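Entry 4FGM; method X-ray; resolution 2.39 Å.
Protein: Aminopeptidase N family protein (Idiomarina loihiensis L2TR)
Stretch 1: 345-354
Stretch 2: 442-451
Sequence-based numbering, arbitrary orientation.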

ATOM      1  N   GLY A 345      15.740  -7.180 -12.622  1.00 43.04           N
ATOM      2  CA  GLY A 345      14.638  -8.002 -12.141  1.00 35.24           C
ATOM      3  C   GLY A 345      13.495  -8.186 -13.137  1.00 46.49           C
ATOM      4  O   GLY A 345      12.847  -9.234 -13.174  1.00 48.81           O
ATOM      5  N   GLN A 346      13.246  -7.163 -13.947  1.00 51.80           N
ATOM      6  CA  GLN A 346      12.179  -7.213 -14.939  1.00 50.56           C
ATOM      7  C   GLN A 346      12.395  -8.335 -15.950  1.00 50.44           C
ATOM      8  O   GLN A 346      11.448  -8.784 -16.592  1.00 45.83           O
ATOM      9  N   TYR A 347      13.639  -8.784 -16.093  1.00 47.12           N
ATOM     10  CA  TYR A 347      13.947  -9.847 -17.040  1.00 51.51           C
ATOM     11  C   TYR A 347      14.061 -11.191 -16.329  1.00 54.94           C
ATOM     12  O   TYR A 347      14.337 -12.217 -16.954  1.00 60.38           O
ATOM     13  N   GLN A 348      13.829 -11.179 -15.020  1.00 53.13           N
ATOM     14  CA  GLN A 348      13.909 -12.390 -14.204  1.00 52.57           C
ATOM     15  C   GLN A 348      12.543 -12.884 -13.734  1.00 50.99           C
ATOM     16  O   GLN A 348      12.375 -14.063 -13.412  1.00 52.17           O
ATOM     17  N   GLN A 349      11.568 -11.983 -13.715  1.00 44.60           N
ATOM     18  CA  GLN A 349      10.242 -12.327 -13.226  1.00 46.96           C
ATOM     19  C   GLN A 349       9.135 -11.606 -13.993  1.00 46.75           C
ATOM     20  O   GLN A 349       9.227 -10.408 -14.260  1.00 48.20           O
ATOM     21  N   SER A 350       8.089 -12.339 -14.360  1.00 37.96           N
ATOM     22  CA  SER A 350       6.970 -11.719 -15.062  1.00 44.63           C
ATOM     23  C   SER A 350       6.097 -11.065 -14.000  1.00 47.40           C
ATOM     24  O   SER A 350       6.176 -11.420 -12.820  1.00 49.19           O
ATOM     25  N   VAL A 351       5.272 -10.110 -14.413  1.00 45.75           N
ATOM     26  CA  VAL A 351       4.408  -9.399 -13.482  1.00 38.59           C
ATOM     27  C   VAL A 351       3.401 -10.321 -12.788  1.00 45.98           C
ATOM     28  O   VAL A 351       3.106 -10.148 -11.599  1.00 44.81           O
ATOM     29  N   THR A 352       2.880 -11.304 -13.518  1.00 45.02           N
ATOM     30  CA  THR A 352       1.918 -12.229 -12.936  1.00 44.15           C
ATOM     31  C   THR A 352       2.613 -13.147 -11.943  1.00 45.86           C
ATOM     32  O   THR A 352       2.042 -13.518 -10.915  1.00 43.85           O
ATOM     33  N   GLU A 353       3.848 -13.515 -12.261  1.00 41.97           N
ATOM     34  CA  GLU A 353       4.641 -14.373 -11.388  1.00 41.35           C
ATOM     35  C   GLU A 353       4.908 -13.631 -10.074  1.00 45.92           C
ATOM     36  O   GLU A 353       4.854 -14.219  -8.999  1.00 50.56           O
ATOM     37  N   SER A 354       5.177 -12.331 -10.174  1.00 41.18           N
ATOM     38  CA  SER A 354       5.446 -11.503  -9.002  1.00 46.45           C
ATOM     39  C   SER A 354       4.219 -11.427  -8.086  1.00 44.00           C
ATOM     40  O   SER A 354       4.346 -11.476  -6.856  1.00 35.41           O
ATOM     41  N   ASP A 442       2.065 -10.451 -23.465  1.00 55.59           N
ATOM     42  CA  ASP A 442       3.507 -10.281 -23.310  1.00 59.21           C
ATOM     43  C   ASP A 442       3.784  -9.474 -22.052  1.00 57.91           C
ATOM     44  O   ASP A 442       4.724  -9.764 -21.314  1.00 57.56           O
ATOM     45  N   ALA A 443       2.950  -8.467 -21.810  1.00 57.82           N
ATOM     46  CA  ALA A 443       3.094  -7.611 -20.640  1.00 54.40           C
ATOM     47  C   ALA A 443       2.880  -8.411 -19.364  1.00 55.19           C
ATOM     48  O   ALA A 443       3.530  -8.169 -18.346  1.00 56.52           O
ATOM     49  N   LEU A 444       1.974  -9.379 -19.443  1.00 51.51           N
ATOM     50  CA  LEU A 444       1.611 -10.215 -18.310  1.00 51.12           C
ATOM     51  C   LEU A 444       2.460 -11.459 -18.045  1.00 56.49           C
ATOM     52  O   LEU A 444       2.718 -11.798 -16.887  1.00 51.18           O
ATOM     53  N   TYR A 445       2.899 -12.136 -19.099  1.00 57.62           N
ATOM     54  CA  TYR A 445       3.653 -13.373 -18.913  1.00 55.07           C
ATOM     55  C   TYR A 445       5.108 -13.397 -19.378  1.00 54.84           C
ATOM     56  O   TYR A 445       5.838 -14.326 -19.061  1.00 55.73           O
ATOM     57  N   ASN A 446       5.534 -12.390 -20.131  1.00 54.04           N
ATOM     58  CA  ASN A 446       6.925 -12.344 -20.568  1.00 54.93           C
ATOM     59  C   ASN A 446       7.751 -11.538 -19.564  1.00 59.15           C
ATOM     60  O   ASN A 446       7.204 -10.869 -18.679  1.00 52.62           O
ATOM     61  N   LYS A 447       9.070 -11.608 -19.703  1.00 53.38           N
ATOM     62  CA  LYS A 447       9.969 -10.885 -18.812  1.00 53.15           C
ATOM     63  C   LYS A 447      10.829  -9.926 -19.631  1.00 54.61           C
ATOM     64  O   LYS A 447      12.031 -10.137 -19.790  1.00 51.72           O
ATOM     65  N   GLU A 448      10.198  -8.872 -20.144  1.00 57.16           N
ATOM     66  CA  GLU A 448      10.870  -7.876 -20.972  1.00 62.38           C
ATOM     67  C   GLU A 448      10.301  -6.490 -20.699  1.00 61.81           C
ATOM     68  O   GLU A 448       9.340  -6.346 -19.946  1.00 58.86           O
ATOM     69  N   SER A 449      10.894  -5.472 -21.317  1.00 60.49           N
ATOM     70  CA  SER A 449      10.424  -4.100 -21.140  1.00 61.41           C
ATOM     71  C   SER A 449       9.199  -3.839 -22.007  1.00 65.20           C
ATOM     72  O   SER A 449       8.974  -4.526 -23.006  1.00 65.94           O
ATOM     73  N   LEU A 450       8.404  -2.849 -21.616  1.00 64.01           N
ATOM     74  CA  LEU A 450       7.222  -2.480 -22.381  1.00 64.72           C
ATOM     75  C   LEU A 450       7.631  -1.317 -23.277  1.00 69.74           C
ATOM     76  O   LEU A 450       8.528  -0.551 -22.933  1.00 77.22           O
ATOM     77  N   SER A 451       6.973  -1.188 -24.422  1.00 65.99           N
ATOM     78  CA  SER A 451       7.273  -0.108 -25.351  1.00 67.55           C
ATOM     79  C   SER A 451       6.244   0.999 -25.165  1.00 70.55           C
ATOM     80  O   SER A 451       5.096   0.846 -25.576  1.00 76.63           O
TER

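Packing between residues 345-354 and 442-451 of the Idiomarina loihiensis aminopeptidase N family protein, a contact that buries 600 Å² summed over both sides and joins the start of one helix to the end of another. The backbones come nearest at Tyr 347 and Lys 447, whose CA atoms lie 4.5 Å apart.

Two side chains donate direct hydrogen bonds across the contact. Thr 352 points toward the second stretch, and its p rotamer (chi1 49°) lets OG1 donate to Leu 444 O at 2.8 Å. Thr 352 N reaches the same Leu 444 O at 3.4 Å, a weak bond, so one carbonyl near the end of its helix receives both backbone and side chain of a single residue. The CA-to-CB bond of Tyr 347 points away overall, though CB still touches the second stretch, and with chi1 m the end of the side chain comes nearer, so that Tyr 347 OH donates to Ser 449 OG (also m) at 2.7 Å. In addition, Tyr 347 CA makes a CA-H...O contact with Lys 447 O at 3.4 Å.

Lys 447 points toward the first stretch and has the largest covered area, 115 Å². From chi1 m its chain runs extended (t, t, t), laying CG 3.6 Å from Ser 350 N and carrying NZ to a long salt bridge, 3.9 Å from Glu 353 OE1. Glu 353 (chi1 t, chi2 t) also accepts from Ser 350 N through OE1 at 3.2 Å, while Ser 350 OG, in the p rotamer, caps the helix by accepting from Glu 353 N at 3.2 Å. The lysine therefore meets a carboxylate already held at the helix start.

Close packing fills the space around these bonds. Ser 350 CB points toward the other stretch and sits 3.6 Å from both Tyr 445 O and Asn 446 O. Val 351 (p) lies sideways; its CG1 is 3.5 Å from Ala 443 O and 4.4 Å from Leu 444 CD1. Thr 352 CG2 approaches Leu 444 CG at 3.9 Å, and Tyr 445 (m), though its CB points away, brings ring atom CD1 to 3.3 Å from Thr 352 OG1.

Three waters bridge the stretches. Gln 346, extended with chi1 and chi2 both t, places OE1 3.1 Å from Glu 448 O. These are two acceptors and form no hydrogen bond; instead water 1 donates to Gln 346 OE1 (2.6 Å) and accepts from Leu 450 N (2.9 Å). Water 2 links Ser 350 OG (2.7 Å) to Tyr 445 O, to which it donates at 3.0 Å. Water 3 accepts from Val 351 N at 2.7 Å and lies 2.8 Å from each of Ala 443 O and Asn 446 O.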

ATOM      1  CB  GLN A 346      12.090  -5.880 -15.678  1.00 50.68           C
ATOM      2  CG  GLN A 346      10.910  -5.774 -16.628  1.00 51.83           C
ATOM      3  CD  GLN A 346      10.802  -4.402 -17.260  1.00 57.34           C
ATOM      4  OE1 GLN A 346       9.808  -4.083 -17.904  1.00 64.81           O
ATOM      5  NE2 GLN A 346      11.832  -3.584 -17.085  1.00 55.27           N
ATOM      6  CB  TYR A 347      15.250  -9.534 -17.786  1.00 49.15           C
ATOM      7  CG  TYR A 347      15.238  -8.192 -18.487  1.00 59.82           C
ATOM      8  CD1 TYR A 347      15.854  -7.077 -17.917  1.00 69.02           C
ATOM      9  CD2 TYR A 347      14.573  -8.025 -19.705  1.00 64.61           C
ATOM     10  CE1 TYR A 347      15.807  -5.827 -18.539  1.00 73.41           C
ATOM     11  CE2 TYR A 347      14.521  -6.777 -20.333  1.00 69.19           C
ATOM     12  CZ  TYR A 347      15.139  -5.685 -19.743  1.00 74.73           C
ATOM     13  OH  TYR A 347      15.083  -4.451 -20.350  1.00 82.43           O
ATOM     14  CB  GLN A 348      14.792 -12.126 -12.978  1.00 55.32           C
ATOM     15  CG  GLN A 348      16.279 -12.150 -13.268  1.00 57.50           C
ATOM     16  CD  GLN A 348      16.832 -13.561 -13.293  1.00 63.16           C
ATOM     17  OE1 GLN A 348      16.080 -14.532 -13.417  1.00 68.22           O
ATOM     18  NE2 GLN A 348      18.148 -13.683 -13.176  1.00 68.01           N
ATOM     19  CB  GLN A 349      10.178 -11.959 -11.740  1.00 46.94           C
ATOM     20  CG  GLN A 349       8.924 -12.372 -10.991  1.00 49.13           C
ATOM     21  CD  GLN A 349       8.924 -11.848  -9.561  1.00 47.94           C
ATOM     22  OE1 GLN A 349       8.895 -10.635  -9.331  1.00 42.29           O
ATOM     23  NE2 GLN A 349       8.967 -12.760  -8.595  1.00 48.70           N
ATOM     24  CB  SER A 350       6.158 -12.760 -15.848  1.00 45.51           C
ATOM     25  OG  SER A 350       5.545 -13.709 -14.999  1.00 42.92           O
ATOM     26  CB  VAL A 351       3.662  -8.239 -14.195  1.00 49.34           C
ATOM     27  CG1 VAL A 351       2.495  -8.776 -15.007  1.00 42.32           C
ATOM     28  CG2 VAL A 351       3.194  -7.217 -13.175  1.00 50.95           C
ATOM     29  CB  THR A 352       1.226 -13.088 -14.017  1.00 45.70           C
ATOM     30  OG1 THR A 352       2.211 -13.653 -14.893  1.00 45.45           O
ATOM     31  CG2 THR A 352       0.254 -12.240 -14.812  1.00 41.34           C
ATOM     32  CB  GLU A 353       5.960 -14.738 -12.082  1.00 45.60           C
ATOM     33  CG  GLU A 353       6.940 -15.521 -11.235  1.00 61.18           C
ATOM     34  CD  GLU A 353       8.239 -15.808 -11.976  1.00 70.84           C
ATOM     35  OE1 GLU A 353       8.421 -15.266 -13.095  1.00 65.57           O
ATOM     36  OE2 GLU A 353       9.078 -16.568 -11.434  1.00 68.36           O
ATOM     37  CB  SER A 354       5.859 -10.091  -9.437  1.00 41.01           C
ATOM     38  OG  SER A 354       6.133  -9.264  -8.322  1.00 41.87           O
ATOM     39  CB  ASP A 442       4.122  -9.567 -24.523  1.00 65.34           C
ATOM     40  CG  ASP A 442       4.055 -10.406 -25.793  1.00 72.46           C
ATOM     41  OD1 ASP A 442       3.995 -11.650 -25.685  1.00 70.02           O
ATOM     42  OD2 ASP A 442       4.075  -9.820 -26.898  1.00 74.81           O
ATOM     43  CB  ALA A 443       2.086  -6.465 -20.707  1.00 53.54           C
ATOM     44  CB  LEU A 444       0.145 -10.648 -18.456  1.00 54.13           C
ATOM     45  CG  LEU A 444      -0.977  -9.934 -17.689  1.00 60.85           C
ATOM     46  CD1 LEU A 444      -0.850  -8.426 -17.781  1.00 67.81           C
ATOM     47  CD2 LEU A 444      -2.309 -10.400 -18.251  1.00 54.95           C
ATOM     48  CB  TYR A 445       2.861 -14.521 -19.547  1.00 55.76           C
ATOM     49  CG  TYR A 445       1.448 -14.597 -19.000  1.00 49.54           C
ATOM     50  CD1 TYR A 445       1.207 -15.037 -17.698  1.00 47.76           C
ATOM     51  CD2 TYR A 445       0.362 -14.153 -19.755  1.00 48.87           C
ATOM     52  CE1 TYR A 445      -0.081 -15.027 -17.157  1.00 45.94           C
ATOM     53  CE2 TYR A 445      -0.936 -14.136 -19.223  1.00 52.27           C
ATOM     54  CZ  TYR A 445      -1.149 -14.574 -17.923  1.00 52.60           C
ATOM     55  OH  TYR A 445      -2.418 -14.551 -17.388  1.00 57.26           O
ATOM     56  CB  ASN A 446       7.054 -11.708 -21.958  1.00 52.58           C
ATOM     57  CG  ASN A 446       6.664 -12.659 -23.080  1.00 59.50           C
ATOM     58  OD1 ASN A 446       6.506 -13.863 -22.874  1.00 63.96           O
ATOM     59  ND2 ASN A 446       6.524 -12.115 -24.283  1.00 54.89           N
ATOM     60  CB  LYS A 447      10.851 -11.882 -18.059  1.00 51.18           C
ATOM     61  CG  LYS A 447      10.066 -12.946 -17.326  1.00 56.09           C
ATOM     62  CD  LYS A 447      10.967 -14.066 -16.840  1.00 68.99           C
ATOM     63  CE  LYS A 447      10.161 -15.156 -16.155  1.00 78.05           C
ATOM     64  NZ  LYS A 447      10.997 -16.338 -15.819  1.00 83.53           N
ATOM     65  CB  GLU A 448      10.671  -8.230 -22.446  1.00 67.74           C
ATOM     66  CG  GLU A 448       9.208  -8.461 -22.806  1.00 79.51           C
ATOM     67  CD  GLU A 448       9.018  -9.229 -24.109  1.00 91.58           C
ATOM     68  OE1 GLU A 448       9.905 -10.037 -24.458  1.00 98.55           O
ATOM     69  OE2 GLU A 448       7.971  -9.046 -24.770  1.00 85.07           O
ATOM     70  CB  SER A 449      11.517  -3.100 -21.522  1.00 56.33           C
ATOM     71  OG  SER A 449      12.661  -3.241 -20.700  1.00 67.10           O
ATOM     72  CB  LEU A 450       6.088  -2.025 -21.457  1.00 58.47           C
ATOM     73  CG  LEU A 450       5.523  -2.994 -20.419  1.00 56.14           C
ATOM     74  CD1 LEU A 450       4.470  -2.268 -19.598  1.00 54.90           C
ATOM     75  CD2 LEU A 450       4.928  -4.211 -21.094  1.00 52.06           C
ATOM     76  CB  SER A 451       7.203  -0.627 -26.783  1.00 74.16           C
ATOM     77  OG  SER A 451       7.689  -1.954 -26.856  1.00 78.57           O
TER
HETATM   78  O   HOH W   1       8.438  -2.076 -18.787  1.00 63.84           O
HETATM   79  O   HOH W   2       4.781 -15.757 -16.644  1.00 50.56           O
HETATM   80  O   HOH W   3       5.610  -9.332 -16.939  1.00 51.66           O